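Local coordinates for 14L protein (PDB 4EKX) that probably binds host interleukin-18, as a viral member of the interleukin-18-binding-protein family, at residues D[5-10]-D[21-26]; D[9-14]-D[104-109]. The protein carries 2 engineered substitutions. All blocks are in the same frame, centred on the assembly; numbering follows the deposited sequence.

Interaction 1. Residues D[5-10]-D[21-26]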
loop_
_atom_site.group_PDB
_atom_site.type_symbol
_atom_site.label_atom_id
_atom_site.label_comp_id
_atom_site.label_asym_id
_atom_site.label_seq_id
_atom_site.Cartn_x
_atom_site.Cartn_y
_atom_site.Cartn_z
ATOM N N ARG D 5 17.272 -4.914 10.376
ATOM C CA ARG D 5 17.392 -3.931 9.301
ATOM C C ARG D 5 17.309 -4.604 7.935
ATOM O O ARG D 5 17.962 -5.619 7.682
ATOM C CB ARG D 5 18.691 -3.136 9.402
ATOM C CG ARG D 5 18.754 -2.223 10.612
ATOM C CD ARG D 5 20.147 -1.664 10.803
ATOM N NE ARG D 5 20.570 -0.754 9.736
ATOM C CZ ARG D 5 21.495 -1.045 8.828
ATOM N NH1 ARG D 5 22.087 -2.232 8.836
ATOM N NH2 ARG D 5 21.841 -0.142 7.918
ATOM N N SER D 6 16.499 -4.039 7.055
ATOM C CA SER D 6 16.323 -4.635 5.750
ATOM C C SER D 6 15.761 -3.613 4.773
ATOM O O SER D 6 15.238 -2.570 5.167
ATOM C CB SER D 6 15.396 -5.846 5.845
ATOM O OG SER D 6 14.055 -5.443 6.038
ATOM N N VAL D 7 15.889 -3.915 3.493
ATOM C CA VAL D 7 15.283 -3.091 2.461
ATOM C C VAL D 7 14.671 -4.071 1.468
ATOM O O VAL D 7 15.236 -5.126 1.195
ATOM C CB VAL D 7 16.312 -2.126 1.811
ATOM C CG1 VAL D 7 17.461 -2.896 1.160
ATOM C CG2 VAL D 7 15.635 -1.193 0.816
ATOM N N ASN D 8 13.476 -3.766 0.992
ATOM C CA ASN D 8 12.739 -4.743 0.211
ATOM C C ASN D 8 12.057 -4.033 -0.950
ATOM O O ASN D 8 11.540 -2.939 -0.771
ATOM C CB ASN D 8 11.705 -5.458 1.114
ATOM C CG ASN D 8 12.287 -5.870 2.493
ATOM O OD1 ASN D 8 12.708 -7.014 2.683
ATOM N ND2 ASN D 8 12.293 -4.938 3.453
ATOM N N ILE D 9 12.072 -4.643 -2.136
ATOM C CA ILE D 9 11.394 -4.083 -3.316
ATOM C C ILE D 9 10.232 -4.968 -3.768
ATOM O O ILE D 9 10.392 -6.175 -3.972
ATOM C CB ILE D 9 12.364 -3.946 -4.517
ATOM C CG1 ILE D 9 13.538 -3.028 -4.194
ATOM C CG2 ILE D 9 11.620 -3.454 -5.783
ATOM C CD1 ILE D 9 14.582 -2.999 -5.308
ATOM N N HIS D 10 9.050 -4.380 -3.922
ATOM C CA HIS D 10 7.961 -5.089 -4.574
ATOM C C HIS D 10 7.840 -4.595 -6.004
ATOM O O HIS D 10 7.869 -3.388 -6.251
ATOM C CB HIS D 10 6.640 -4.869 -3.859
ATOM C CG HIS D 10 6.464 -5.737 -2.653
ATOM N ND1 HIS D 10 7.233 -5.592 -1.514
ATOM C CD2 HIS D 10 5.629 -6.773 -2.420
ATOM C CE1 HIS D 10 6.858 -6.494 -0.622
ATOM N NE2 HIS D 10 5.890 -7.225 -1.150
ATOM N N LEU D 21 7.279 0.598 -8.665
ATOM C CA LEU D 21 8.081 -0.255 -7.797
ATOM C C LEU D 21 8.028 0.354 -6.421
ATOM O O LEU D 21 8.192 1.565 -6.268
ATOM C CB LEU D 21 9.536 -0.313 -8.261
ATOM C CG LEU D 21 9.725 -0.430 -9.789
ATOM C CD1 LEU D 21 11.203 -0.585 -10.118
ATOM C CD2 LEU D 21 8.915 -1.593 -10.358
ATOM N N GLU D 22 7.806 -0.491 -5.421
ATOM C CA GLU D 22 7.683 -0.026 -4.050
ATOM C C GLU D 22 8.889 -0.475 -3.263
ATOM O O GLU D 22 9.140 -1.673 -3.110
ATOM C CB GLU D 22 6.420 -0.602 -3.406
ATOM C CG GLU D 22 5.163 -0.395 -4.251
ATOM C CD GLU D 22 4.030 -1.329 -3.839
ATOM O OE1 GLU D 22 4.310 -2.341 -3.170
ATOM O OE2 GLU D 22 2.867 -1.053 -4.213
ATOM N N CYS D 23 9.639 0.494 -2.762
ATOM C CA CYS D 23 10.738 0.155 -1.887
ATOM C C CYS D 23 10.401 0.509 -0.446
ATOM O O CYS D 23 10.017 1.638 -0.147
ATOM C CB CYS D 23 12.015 0.849 -2.323
ATOM S SG CYS D 23 13.382 0.437 -1.148
ATOM N N ARG D 24 10.532 -0.474 0.437
ATOM C CA ARG D 24 10.290 -0.270 1.856
ATOM C C ARG D 24 11.519 -0.680 2.635
ATOM O O ARG D 24 12.108 -1.731 2.380
ATOM C CB ARG D 24 9.093 -1.102 2.335
ATOM C CG ARG D 24 7.771 -0.724 1.679
ATOM C CD ARG D 24 6.665 -1.647 2.146
ATOM N NE ARG D 24 5.363 -1.299 1.582
ATOM C CZ ARG D 24 4.879 -1.801 0.450
ATOM N NH1 ARG D 24 5.581 -2.691 -0.249
ATOM N NH2 ARG D 24 3.677 -1.431 0.029
ATOM N N GLY D 25 11.899 0.150 3.598
ATOM C CA GLY D 25 12.957 -0.219 4.510
ATOM C C GLY D 25 12.387 -0.627 5.857
ATOM O O GLY D 25 11.242 -0.320 6.192
ATOM N N ASP D 26 13.199 -1.337 6.629
ATOM C CA ASP D 26 12.861 -1.669 7.993
ATOM C C ASP D 26 14.112 -1.344 8.811
ATOM O O ASP D 26 15.176 -1.898 8.557
ATOM C CB ASP D 26 12.495 -3.150 8.086
ATOM C CG ASP D 26 11.798 -3.496 9.379
ATOM O OD1 ASP D 26 12.149 -2.907 10.420
ATOM O OD2 ASP D 26 10.895 -4.357 9.348
HETATM O O HOH W 1 8.403 -3.575 -0.341
#
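The β-hairpin of strands 6-12 and 18-26, part of an immunoglobulin-like β-sandwich, sets Ser6, Asn8 and His10 against Asp26, Arg24 and Glu22 as antiparallel hydrogen-bonded pairs. Each pair trades two backbone bonds. In the alternating non-hydrogen-bonded pairs Val7 and Ile9 look into the sandwich beside Gly25 and Cys23. Cys23 SG, anti to its own backbone N (chi1 178°), lies 3.4 Å from Val7 CG2 and forms the disulfide to Cys91 in the opposite sheet. On the other face, Asn8 ND2 donates to Ser6 OG at 3.2 Å and weakly to Arg24 O. The Arg24 guanidinium stands perpendicular to the His10 ring, its NH1 3.6 Å from His10 ND1. A water bridges them, 2.6 Å from His10 ND1 and 3.0 Å from Arg24 NH1, and donates weakly to Asn8 O. Within 21-26, Arg24 NH1 forms a salt bridge to Glu22 OE1 at 3.2 Å, arriving from above the carboxylate plane. At this end of the face Glu22 and Arg24 exchange salt bridges with Arg24 and Glu22 of the second subunit, and His10 NE2 bonds its Val20 O. Those charges probably offset one another, although Arg72 sits close to Arg24 as a like charge.

Interaction 2. Residues D[9-14]-D[104-109]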
loop_
_atom_site.group_PDB
_atom_site.type_symbol
_atom_site.label_atom_id
_atom_site.label_comp_id
_atom_site.label_asym_id
_atom_site.label_seq_id
_atom_site.Cartn_x
_atom_site.Cartn_y
_atom_site.Cartn_z
ATOM N N ILE D 9 12.072 -4.643 -2.136
ATOM C CA ILE D 9 11.394 -4.083 -3.316
ATOM C C ILE D 9 10.232 -4.968 -3.768
ATOM O O ILE D 9 10.392 -6.175 -3.972
ATOM C CB ILE D 9 12.364 -3.946 -4.517
ATOM C CG1 ILE D 9 13.538 -3.028 -4.194
ATOM C CG2 ILE D 9 11.620 -3.454 -5.783
ATOM C CD1 ILE D 9 14.582 -2.999 -5.308
ATOM N N HIS D 10 9.050 -4.380 -3.922
ATOM C CA HIS D 10 7.961 -5.089 -4.574
ATOM C C HIS D 10 7.840 -4.595 -6.004
ATOM O O HIS D 10 7.869 -3.388 -6.251
ATOM C CB HIS D 10 6.640 -4.869 -3.859
ATOM C CG HIS D 10 6.464 -5.737 -2.653
ATOM N ND1 HIS D 10 7.233 -5.592 -1.514
ATOM C CD2 HIS D 10 5.629 -6.773 -2.420
ATOM C CE1 HIS D 10 6.858 -6.494 -0.622
ATOM N NE2 HIS D 10 5.890 -7.225 -1.150
ATOM N N VAL D 11 7.718 -5.532 -6.938
ATOM C CA VAL D 11 7.571 -5.176 -8.346
ATOM C C VAL D 11 6.305 -5.799 -8.922
ATOM O O VAL D 11 5.832 -6.831 -8.433
ATOM C CB VAL D 11 8.785 -5.639 -9.197
ATOM C CG1 VAL D 11 10.050 -4.894 -8.780
ATOM C CG2 VAL D 11 8.978 -7.145 -9.076
ATOM N N PRO D 12 5.741 -5.174 -9.965
ATOM C CA PRO D 12 4.578 -5.816 -10.586
ATOM C C PRO D 12 5.019 -6.989 -11.463
ATOM O O PRO D 12 6.084 -6.914 -12.092
ATOM C CB PRO D 12 3.974 -4.698 -11.438
ATOM C CG PRO D 12 5.158 -3.847 -11.829
ATOM C CD PRO D 12 6.141 -3.929 -10.656
ATOM N N VAL D 13 4.220 -8.052 -11.485
ATOM C CA VAL D 13 4.537 -9.249 -12.261
ATOM C C VAL D 13 4.459 -9.008 -13.765
ATOM O O VAL D 13 5.007 -9.775 -14.553
ATOM C CB VAL D 13 3.618 -10.426 -11.898
ATOM C CG1 VAL D 13 3.800 -10.799 -10.429
ATOM C CG2 VAL D 13 2.168 -10.082 -12.188
ATOM N N LYS D 14 3.765 -7.949 -14.162
ATOM C CA LYS D 14 3.688 -7.601 -15.573
ATOM C C LYS D 14 3.858 -6.109 -15.787
ATOM O O LYS D 14 3.504 -5.294 -14.934
ATOM C CB LYS D 14 2.362 -8.066 -16.180
ATOM C CG LYS D 14 1.130 -7.447 -15.541
ATOM C CD LYS D 14 -0.138 -8.068 -16.116
ATOM C CE LYS D 14 -1.369 -7.698 -15.301
ATOM N NZ LYS D 14 -1.732 -6.261 -15.425
ATOM N N VAL D 104 16.883 -4.508 -8.798
ATOM C CA VAL D 104 16.079 -5.303 -9.711
ATOM C C VAL D 104 16.306 -4.828 -11.139
ATOM O O VAL D 104 16.550 -3.643 -11.382
ATOM C CB VAL D 104 14.567 -5.221 -9.354
ATOM C CG1 VAL D 104 14.062 -3.786 -9.451
ATOM C CG2 VAL D 104 13.746 -6.151 -10.250
ATOM N N ILE D 105 16.265 -5.778 -12.067
ATOM C CA ILE D 105 16.239 -5.488 -13.488
ATOM C C ILE D 105 14.910 -6.031 -13.994
ATOM O O ILE D 105 14.696 -7.241 -14.027
ATOM C CB ILE D 105 17.417 -6.149 -14.222
ATOM C CG1 ILE D 105 18.732 -5.495 -13.788
ATOM C CG2 ILE D 105 17.241 -6.059 -15.753
ATOM C CD1 ILE D 105 19.962 -6.159 -14.356
ATOM N N LEU D 106 14.015 -5.125 -14.364
ATOM C CA LEU D 106 12.641 -5.492 -14.688
ATOM C C LEU D 106 12.480 -6.546 -15.786
ATOM O O LEU D 106 11.655 -7.445 -15.654
ATOM C CB LEU D 106 11.811 -4.239 -14.988
ATOM C CG LEU D 106 11.698 -3.376 -13.725
ATOM C CD1 LEU D 106 11.127 -1.994 -14.031
ATOM C CD2 LEU D 106 10.860 -4.109 -12.676
ATOM N N SER D 107 13.260 -6.454 -16.859
ATOM C CA SER D 107 13.119 -7.414 -17.953
ATOM C C SER D 107 13.285 -8.852 -17.458
ATOM O O SER D 107 12.700 -9.779 -18.018
ATOM C CB SER D 107 14.108 -7.116 -19.089
ATOM O OG SER D 107 15.445 -7.137 -18.614
ATOM N N LYS D 108 14.079 -9.030 -16.411
ATOM C CA LYS D 108 14.314 -10.345 -15.836
ATOM C C LYS D 108 13.077 -10.856 -15.116
ATOM O O LYS D 108 12.757 -12.033 -15.184
ATOM C CB LYS D 108 15.487 -10.303 -14.863
ATOM C CG LYS D 108 16.833 -10.047 -15.513
ATOM N N ILE D 109 12.375 -9.956 -14.444
ATOM C CA ILE D 109 11.151 -10.323 -13.764
ATOM C C ILE D 109 10.063 -10.609 -14.782
ATOM O O ILE D 109 9.356 -11.597 -14.681
ATOM C CB ILE D 109 10.671 -9.200 -12.835
ATOM C CG1 ILE D 109 11.720 -8.908 -11.763
ATOM C CG2 ILE D 109 9.345 -9.571 -12.203
ATOM C CD1 ILE D 109 11.787 -9.955 -10.679
#
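Val11 of strand 6-12 packs on Val104, Leu106 and Ile109, closing one end of the β-sandwich where strand 100-104 of the other sheet passes into the short helix 106-110. From the backbone, Val11 CB is directed toward the 104-109 segment and comes 4.3 Å from Leu106 CD2. There the side chain forks. CG1, anti to the carbonyl carbon (chi1 -65°), meets two methyls: Leu106 CD2 at 4.1 Å, where the two side chains run antiparallel alongside one another, and Val104 CG2 at 4.2 Å, met tip to tip. CG2 of Val11, lodged between its backbone N and carbonyl carbon, reaches instead to Ile109 CG2 at 4.0 Å, so its two branches serve different parts of the partner segment. Two residues earlier, Ile9 repeats the theme with CD1 at 4.2 Å from Val104 CG1. All four contacts are apolar and lie at ordinary van der Waals separation between buried side chains. Beyond them Ile109 O bonds the OG of Ser112, an engineered residue at the position of a natural interchain disulfide. The last touch is made by the backbone of Pro12: its O, which accepts a hydrogen bond from Trp110 NE1, also lies 4.2 Å from Ile109 CG2.

Both interactions start from strand 6-12, with centres about 13 Å apart; their segments overlap at Ile9 and His10, though only Ile9 touches both partners. Interaction 1 pairs this strand with its hairpin neighbour, strand 18-26, within one sheet; interaction 2 carries its later half to the end of strand 100-104 and the C-terminal helix 106-110, some 90 residues on. Leu21 connects them: its CD2 packs 3.8 Å from Val11 CG1 and 3.9 Å from Leu106 CD2. Both also border the second subunit, where residues 10-12 form an antiparallel ladder with a strand of that chain, so one strand serves the hairpin, the closure of the sandwich and the contact with the second subunit.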